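Long-range contacts in probable aquaporin AqpM (Archaeoglobus fulgidus, PDB 3NE2), which probably forms a membrane channel that lets water move in both directions down an osmotic gradient: residues C[8-13]-C[104-110]; C[22-27]-C[59-63]. One frame throughout, in Å; residues are numbered along the deposited sequence.

Interaction 1: C[8-13]-C[104-110]; sequences RFTAEV and YIVAQFI
In the aquaporin fold the membrane-spanning helices 5-34 and 101-123 pack beside the segment that leads into the first NPA motif, and Glu-12 and Gln-108 join them there. The segments run roughly parallel, their axes 7.8 Å apart and crossing at -36°. Gln-108 NE2 donates to Glu-12 OE1 over 3.3 Å, nearly straight and within its own amide plane, but it meets the oxygen from above the carboxylate. OE1 also takes the backbone N of Ile-82 and OE2 that of His-81, both just ahead of the NPA motif, while OE2 meets the hydroxyl of Ser-78 at the end of helix 53-78. With chi1 at -80°, Glu-12 CG stands anti to the carbonyl carbon and lies over one face of the Tyr-104 ring, 3.9 Å from its centroid. Tyr-104 OH reaches past Arg-8 CB at 3.5 Å and hydrogen-bonds to Ser-78 O; the Arg-8 guanidinium pairs with Glu-100. On the apolar side of the contact, Ala-107 CB sits over a face of the Phe-9 ring, 3.6 Å from its centroid, and Val-106 and Ile-110 meet the ring's edge. A membrane-helix glutamate tying down the backbone of the NPA loop is characteristic of the aquaporin family.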
ATOM      1  N   ARG C   8       2.945  -5.707  31.288  1.00105.59           N
ATOM      2  CA  ARG C   8       1.969  -5.833  30.184  1.00102.70           C
ATOM      3  C   ARG C   8       1.000  -4.635  30.176  1.00104.12           C
ATOM      4  O   ARG C   8       0.536  -4.186  29.102  1.00101.89           O
ATOM      5  CB  ARG C   8       1.217  -7.160  30.258  1.00102.28           C
ATOM      6  CG  ARG C   8       2.146  -8.336  30.021  1.00101.18           C
ATOM      7  CD  ARG C   8       1.467  -9.693  30.106  1.00101.10           C
ATOM      8  NE  ARG C   8       1.212 -10.113  31.481  1.00104.02           N
ATOM      9  CZ  ARG C   8       0.009 -10.312  32.009  1.00106.04           C
ATOM     10  NH1 ARG C   8      -1.110 -10.139  31.311  1.00105.30           N
ATOM     11  NH2 ARG C   8      -0.072 -10.690  33.262  1.00109.82           N
ATOM     12  N   PHE C   9       0.734  -4.100  31.369  1.00108.04           N
ATOM     13  CA  PHE C   9      -0.029  -2.876  31.491  1.00110.19           C
ATOM     14  C   PHE C   9       0.676  -1.721  30.768  1.00108.60           C
ATOM     15  O   PHE C   9       0.097  -1.054  29.893  1.00107.01           O
ATOM     16  CB  PHE C   9      -0.202  -2.533  32.968  1.00115.65           C
ATOM     17  CG  PHE C   9      -1.068  -1.325  33.212  1.00118.98           C
ATOM     18  CD1 PHE C   9      -2.441  -1.467  33.403  1.00120.95           C
ATOM     19  CD2 PHE C   9      -0.511  -0.042  33.243  1.00120.10           C
ATOM     20  CE1 PHE C   9      -3.243  -0.352  33.617  1.00124.75           C
ATOM     21  CE2 PHE C   9      -1.304   1.069  33.457  1.00123.47           C
ATOM     22  CZ  PHE C   9      -2.675   0.916  33.648  1.00126.00           C
ATOM     23  N   THR C  10       1.930  -1.496  31.145  1.00109.15           N
ATOM     24  CA  THR C  10       2.703  -0.402  30.588  1.00108.38           C
ATOM     25  C   THR C  10       2.978  -0.663  29.113  1.00103.80           C
ATOM     26  O   THR C  10       3.135   0.281  28.350  1.00103.01           O
ATOM     27  CB  THR C  10       4.021  -0.178  31.354  1.00110.76           C
ATOM     28  OG1 THR C  10       4.875  -1.312  31.193  1.00109.46           O
ATOM     29  CG2 THR C  10       3.747   0.035  32.842  1.00115.63           C
ATOM     30  N   ALA C  11       3.023  -1.935  28.705  1.00101.38           N
ATOM     31  CA  ALA C  11       3.109  -2.287  27.284  1.00 97.46           C
ATOM     32  C   ALA C  11       1.821  -1.909  26.549  1.00 96.52           C
ATOM     33  O   ALA C  11       1.898  -1.390  25.417  1.00 94.26           O
ATOM     34  CB  ALA C  11       3.416  -3.754  27.108  1.00 95.75           C
ATOM     35  N   GLU C  12       0.661  -2.142  27.193  1.00 98.51           N
ATOM     36  CA  GLU C  12      -0.656  -1.743  26.626  1.00 98.71           C
ATOM     37  C   GLU C  12      -0.891  -0.238  26.541  1.00100.36           C
ATOM     38  O   GLU C  12      -1.611   0.239  25.645  1.00 99.46           O
ATOM     39  CB  GLU C  12      -1.815  -2.377  27.380  1.00101.23           C
ATOM     40  CG  GLU C  12      -2.078  -3.832  26.972  1.00 99.73           C
ATOM     41  CD  GLU C  12      -2.508  -4.017  25.499  1.00 96.42           C
ATOM     42  OE1 GLU C  12      -3.224  -3.159  24.951  1.00 96.30           O
ATOM     43  OE2 GLU C  12      -2.137  -5.039  24.884  1.00 93.84           O
ATOM     44  N   VAL C  13      -0.273   0.511  27.452  1.00102.92           N
ATOM     45  CA  VAL C  13      -0.305   1.988  27.394  1.00104.54           C
ATOM     46  C   VAL C  13       0.464   2.485  26.156  1.00100.99           C
ATOM     47  O   VAL C  13      -0.113   3.079  25.258  1.00 99.66           O
ATOM     48  CB  VAL C  13       0.282   2.616  28.694  1.00108.55           C
ATOM     49  CG1 VAL C  13       0.444   4.120  28.546  1.00110.14           C
ATOM     50  CG2 VAL C  13      -0.593   2.277  29.891  1.00112.41           C
ATOM     51  N   TYR C 104      -6.443  -4.163  31.693  1.00119.81           N
ATOM     52  CA  TYR C 104      -6.063  -3.949  30.288  1.00115.01           C
ATOM     53  C   TYR C 104      -6.734  -2.706  29.663  1.00115.89           C
ATOM     54  O   TYR C 104      -6.066  -1.846  29.057  1.00113.34           O
ATOM     55  CB  TYR C 104      -6.336  -5.222  29.449  1.00112.05           C
ATOM     56  CG  TYR C 104      -5.072  -6.020  29.131  1.00108.21           C
ATOM     57  CD1 TYR C 104      -4.825  -6.493  27.832  1.00104.22           C
ATOM     58  CD2 TYR C 104      -4.099  -6.246  30.102  1.00109.02           C
ATOM     59  CE1 TYR C 104      -3.657  -7.193  27.525  1.00100.82           C
ATOM     60  CE2 TYR C 104      -2.928  -6.936  29.798  1.00105.90           C
ATOM     61  CZ  TYR C 104      -2.713  -7.403  28.520  1.00101.75           C
ATOM     62  OH  TYR C 104      -1.542  -8.078  28.274  1.00 99.22           O
ATOM     63  N   ILE C 105      -8.053  -2.624  29.852  1.00119.87           N
ATOM     64  CA  ILE C 105      -8.895  -1.539  29.303  1.00121.77           C
ATOM     65  C   ILE C 105      -8.488  -0.173  29.855  1.00123.93           C
ATOM     66  O   ILE C 105      -8.443   0.799  29.121  1.00122.85           O
ATOM     67  CB  ILE C 105     -10.417  -1.812  29.560  1.00126.78           C
ATOM     68  CG1 ILE C 105     -10.863  -3.044  28.761  1.00124.22           C
ATOM     69  CG2 ILE C 105     -11.255  -0.611  29.168  1.00130.11           C
ATOM     70  CD1 ILE C 105     -12.315  -3.371  28.875  1.00128.97           C
ATOM     71  N   VAL C 106      -8.179  -0.124  31.148  1.00127.24           N
ATOM     72  CA  VAL C 106      -7.646   1.084  31.780  1.00129.72           C
ATOM     73  C   VAL C 106      -6.302   1.489  31.159  1.00124.89           C
ATOM     74  O   VAL C 106      -6.094   2.678  30.870  1.00125.28           O
ATOM     75  CB  VAL C 106      -7.482   0.903  33.310  1.00134.37           C
ATOM     76  CG1 VAL C 106      -6.582   1.988  33.893  1.00135.80           C
ATOM     77  CG2 VAL C 106      -8.833   0.902  33.977  1.00140.29           C
ATOM     78  N   ALA C 107      -5.407   0.509  30.953  1.00120.68           N
ATOM     79  CA  ALA C 107      -4.104   0.748  30.292  1.00116.35           C
ATOM     80  C   ALA C 107      -4.289   1.365  28.902  1.00113.37           C
ATOM     81  O   ALA C 107      -3.586   2.318  28.514  1.00111.99           O
ATOM     82  CB  ALA C 107      -3.306  -0.549  30.189  1.00112.69           C
ATOM     83  N   GLN C 108      -5.264   0.806  28.185  1.00112.58           N
ATOM     84  CA  GLN C 108      -5.658   1.279  26.857  1.00110.61           C
ATOM     85  C   GLN C 108      -6.182   2.726  26.864  1.00113.98           C
ATOM     86  O   GLN C 108      -5.737   3.562  26.053  1.00112.03           O
ATOM     87  CB  GLN C 108      -6.695   0.305  26.251  1.00110.14           C
ATOM     88  CG  GLN C 108      -6.069  -1.015  25.747  1.00105.94           C
ATOM     89  CD  GLN C 108      -6.955  -2.240  25.915  1.00106.85           C
ATOM     90  OE1 GLN C 108      -8.168  -2.132  26.043  1.00110.63           O
ATOM     91  NE2 GLN C 108      -6.339  -3.417  25.922  1.00103.54           N
ATOM     92  N   PHE C 109      -7.117   2.998  27.779  1.00119.34           N
ATOM     93  CA  PHE C 109      -7.701   4.327  27.932  1.00123.78           C
ATOM     94  C   PHE C 109      -6.659   5.382  28.324  1.00124.14           C
ATOM     95  O   PHE C 109      -6.613   6.466  27.721  1.00124.27           O
ATOM     96  CB  PHE C 109      -8.824   4.307  28.963  1.00130.29           C
ATOM     97  CG  PHE C 109     -10.172   3.955  28.389  1.00132.51           C
ATOM     98  CD1 PHE C 109     -11.243   4.829  28.512  1.00139.11           C
ATOM     99  CD2 PHE C 109     -10.375   2.755  27.726  1.00129.02           C
ATOM    100  CE1 PHE C 109     -12.493   4.502  27.985  1.00141.67           C
ATOM    101  CE2 PHE C 109     -11.625   2.428  27.200  1.00131.34           C
ATOM    102  CZ  PHE C 109     -12.676   3.296  27.325  1.00137.23           C
ATOM    103  N   ILE C 110      -5.819   5.060  29.308  1.00124.42           N
ATOM    104  CA  ILE C 110      -4.709   5.945  29.690  1.00124.89           C
ATOM    105  C   ILE C 110      -3.760   6.216  28.518  1.00119.68           C
ATOM    106  O   ILE C 110      -3.366   7.366  28.291  1.00120.38           O
ATOM    107  CB  ILE C 110      -3.880   5.375  30.856  1.00126.04           C
ATOM    108  CG1 ILE C 110      -4.687   5.438  32.151  1.00132.60           C
ATOM    109  CG2 ILE C 110      -2.568   6.150  31.021  1.00125.65           C
ATOM    110  CD1 ILE C 110      -3.965   4.801  33.339  1.00134.14           C
TER

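Interaction 2: C[22-27]-C[59-63]; sequences FGPGAA and IGMAF
Phe-63 lays its ring flat against the backbone of Gly-23, so that Gly-23 CA stands almost exactly over the ring centre, 3.4 Å from the centroid and 5° off the normal, a CH-pi contact. Pro-24 crosses the phenyl side chain at about a right angle and brings its CD to 3.5 Å from Phe-63 CZ. With chi1 at -91° the ring swings from the flank of its own helix toward the glycine, where no side chain stands in its way. Ala-26, about a turn past Gly-23, and Ala-62, next to Phe-63, point at each other and their CB atoms meet at 3.5 Å. Ile-59 finishes the row: its CG1 branch extends so that CD1 lies 3.8 Å from Ala-27 CA. The antiparallel helices 5-34 and 53-78 of the aquaporin bundle meet here at 162°, with segment axes 7.8 Å apart, and 22-27 is kinked around Pro-24. Arg-203 of helix 201-213 touches both Pro-24 and Phe-63, and Thr-190 of the second subunit hydrogen-bonds to Phe-22 O. No hydrogen bond crosses between the two segments: the side chains that meet are all apolar, the phenyl ring lies on the Gly-23 backbone, and the join rests on close fit and dispersion.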
ATOM      1  N   PHE C  22      -0.798   8.415  16.058  1.00 93.20           N
ATOM      2  CA  PHE C  22      -0.557   8.393  14.622  1.00 91.42           C
ATOM      3  C   PHE C  22      -1.824   8.117  13.820  1.00 91.97           C
ATOM      4  O   PHE C  22      -2.034   8.709  12.761  1.00 92.25           O
ATOM      5  CB  PHE C  22       0.483   7.325  14.287  1.00 88.85           C
ATOM      6  CG  PHE C  22       1.894   7.685  14.710  1.00 88.64           C
ATOM      7  CD1 PHE C  22       2.796   8.222  13.807  1.00 88.14           C
ATOM      8  CD2 PHE C  22       2.313   7.471  16.004  1.00 88.90           C
ATOM      9  CE1 PHE C  22       4.081   8.536  14.193  1.00 88.25           C
ATOM     10  CE2 PHE C  22       3.592   7.804  16.380  1.00 89.45           C
ATOM     11  CZ  PHE C  22       4.474   8.333  15.464  1.00 88.72           C
ATOM     12  N   GLY C  23      -2.661   7.207  14.303  1.00 92.30           N
ATOM     13  CA  GLY C  23      -3.880   6.855  13.586  1.00 93.19           C
ATOM     14  C   GLY C  23      -4.756   8.069  13.364  1.00 96.31           C
ATOM     15  O   GLY C  23      -4.837   8.561  12.244  1.00 96.60           O
ATOM     16  N   PRO C  24      -5.414   8.568  14.430  1.00 99.20           N
ATOM     17  CA  PRO C  24      -6.263   9.778  14.320  1.00103.06           C
ATOM     18  C   PRO C  24      -5.473  11.074  14.020  1.00103.30           C
ATOM     19  O   PRO C  24      -6.067  12.107  13.647  1.00106.01           O
ATOM     20  CB  PRO C  24      -6.958   9.861  15.694  1.00106.52           C
ATOM     21  CG  PRO C  24      -6.892   8.473  16.242  1.00104.51           C
ATOM     22  CD  PRO C  24      -5.588   7.906  15.733  1.00 99.92           C
ATOM     23  N   GLY C  25      -4.146  11.005  14.195  1.00100.57           N
ATOM     24  CA  GLY C  25      -3.249  12.117  13.876  1.00100.28           C
ATOM     25  C   GLY C  25      -3.198  12.434  12.390  1.00 99.20           C
ATOM     26  O   GLY C  25      -3.081  13.597  12.005  1.00100.83           O
ATOM     27  N   ALA C  26      -3.275  11.397  11.555  1.00 96.68           N
ATOM     28  CA  ALA C  26      -3.398  11.565  10.097  1.00 96.21           C
ATOM     29  C   ALA C  26      -4.720  12.244   9.721  1.00 99.66           C
ATOM     30  O   ALA C  26      -4.747  13.140   8.868  1.00100.50           O
ATOM     31  CB  ALA C  26      -3.295  10.226   9.389  1.00 93.84           C
ATOM     32  N   ALA C  27      -5.813  11.811  10.367  1.00101.58           N
ATOM     33  CA  ALA C  27      -7.139  12.407  10.158  1.00105.74           C
ATOM     34  C   ALA C  27      -7.123  13.917  10.407  1.00108.83           C
ATOM     35  O   ALA C  27      -7.689  14.685   9.611  1.00111.36           O
ATOM     36  CB  ALA C  27      -8.165  11.739  11.052  1.00107.73           C
ATOM     37  N   ILE C  59      -5.205   7.742   5.368  1.00 94.48           N
ATOM     38  CA  ILE C  59      -5.539   7.685   6.790  1.00 94.47           C
ATOM     39  C   ILE C  59      -5.600   6.235   7.333  1.00 93.14           C
ATOM     40  O   ILE C  59      -5.081   5.924   8.429  1.00 91.75           O
ATOM     41  CB  ILE C  59      -6.883   8.378   7.059  1.00 98.10           C
ATOM     42  CG1 ILE C  59      -6.753   9.873   6.872  1.00 99.92           C
ATOM     43  CG2 ILE C  59      -7.340   8.161   8.463  1.00 98.55           C
ATOM     44  CD1 ILE C  59      -8.071  10.598   6.951  1.00104.58           C
ATOM     45  N   GLY C  60      -6.247   5.352   6.581  1.00 93.80           N
ATOM     46  CA  GLY C  60      -6.322   3.953   6.955  1.00 92.62           C
ATOM     47  C   GLY C  60      -4.953   3.326   7.075  1.00 89.43           C
ATOM     48  O   GLY C  60      -4.728   2.495   7.933  1.00 87.70           O
ATOM     49  N   MET C  61      -4.019   3.754   6.223  1.00 88.81           N
ATOM     50  CA  MET C  61      -2.650   3.201   6.203  1.00 86.39           C
ATOM     51  C   MET C  61      -1.776   3.753   7.325  1.00 85.06           C
ATOM     52  O   MET C  61      -0.966   3.021   7.907  1.00 83.59           O
ATOM     53  CB  MET C  61      -1.992   3.457   4.840  1.00 86.64           C
ATOM     54  CG  MET C  61      -2.613   2.629   3.718  1.00 87.44           C
ATOM     55  SD  MET C  61      -2.666   0.907   4.190  1.00 86.30           S
ATOM     56  CE  MET C  61      -0.983   0.461   3.816  1.00 84.72           C
ATOM     57  N   ALA C  62      -1.964   5.033   7.637  1.00 86.00           N
ATOM     58  CA  ALA C  62      -1.392   5.624   8.853  1.00 85.75           C
ATOM     59  C   ALA C  62      -1.765   4.791  10.081  1.00 85.49           C
ATOM     60  O   ALA C  62      -0.912   4.478  10.897  1.00 84.60           O
ATOM     61  CB  ALA C  62      -1.881   7.045   9.037  1.00 87.79           C
ATOM     62  N   PHE C  63      -3.043   4.445  10.199  1.00 86.92           N
ATOM     63  CA  PHE C  63      -3.506   3.481  11.197  1.00 87.27           C
ATOM     64  C   PHE C  63      -2.875   2.083  11.062  1.00 85.21           C
ATOM     65  O   PHE C  63      -2.306   1.569  12.004  1.00 84.11           O
ATOM     66  CB  PHE C  63      -5.033   3.301  11.078  1.00 90.06           C
ATOM     67  CG  PHE C  63      -5.849   4.238  11.943  1.00 92.78           C
ATOM     68  CD1 PHE C  63      -6.157   3.896  13.247  1.00 93.15           C
ATOM     69  CD2 PHE C  63      -6.348   5.427  11.437  1.00 94.78           C
ATOM     70  CE1 PHE C  63      -6.928   4.722  14.030  1.00 96.38           C
ATOM     71  CE2 PHE C  63      -7.138   6.249  12.228  1.00 97.92           C
ATOM     72  CZ  PHE C  63      -7.417   5.894  13.518  1.00 98.53           C
TER

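Helix 5-34 is common to both contacts. Near its start residues 8-13 meet helix 101-123 in interaction 1, and farther along residues 22-27 meet helix 53-78 in interaction 2. Their centres lie 20 Å apart and the nearest atoms about 11 Å, so the two do not touch. In sequence, both segments of interaction 2 fall between those of interaction 1, and the first NPA motif follows them, ahead of 104-110. One long helix thus has a parallel-running partner toward its predicted cytoplasmic end and an antiparallel one deeper in the membrane; together the two contacts tie helices 5-34, 53-78 and 101-123 of the channel into one bundle.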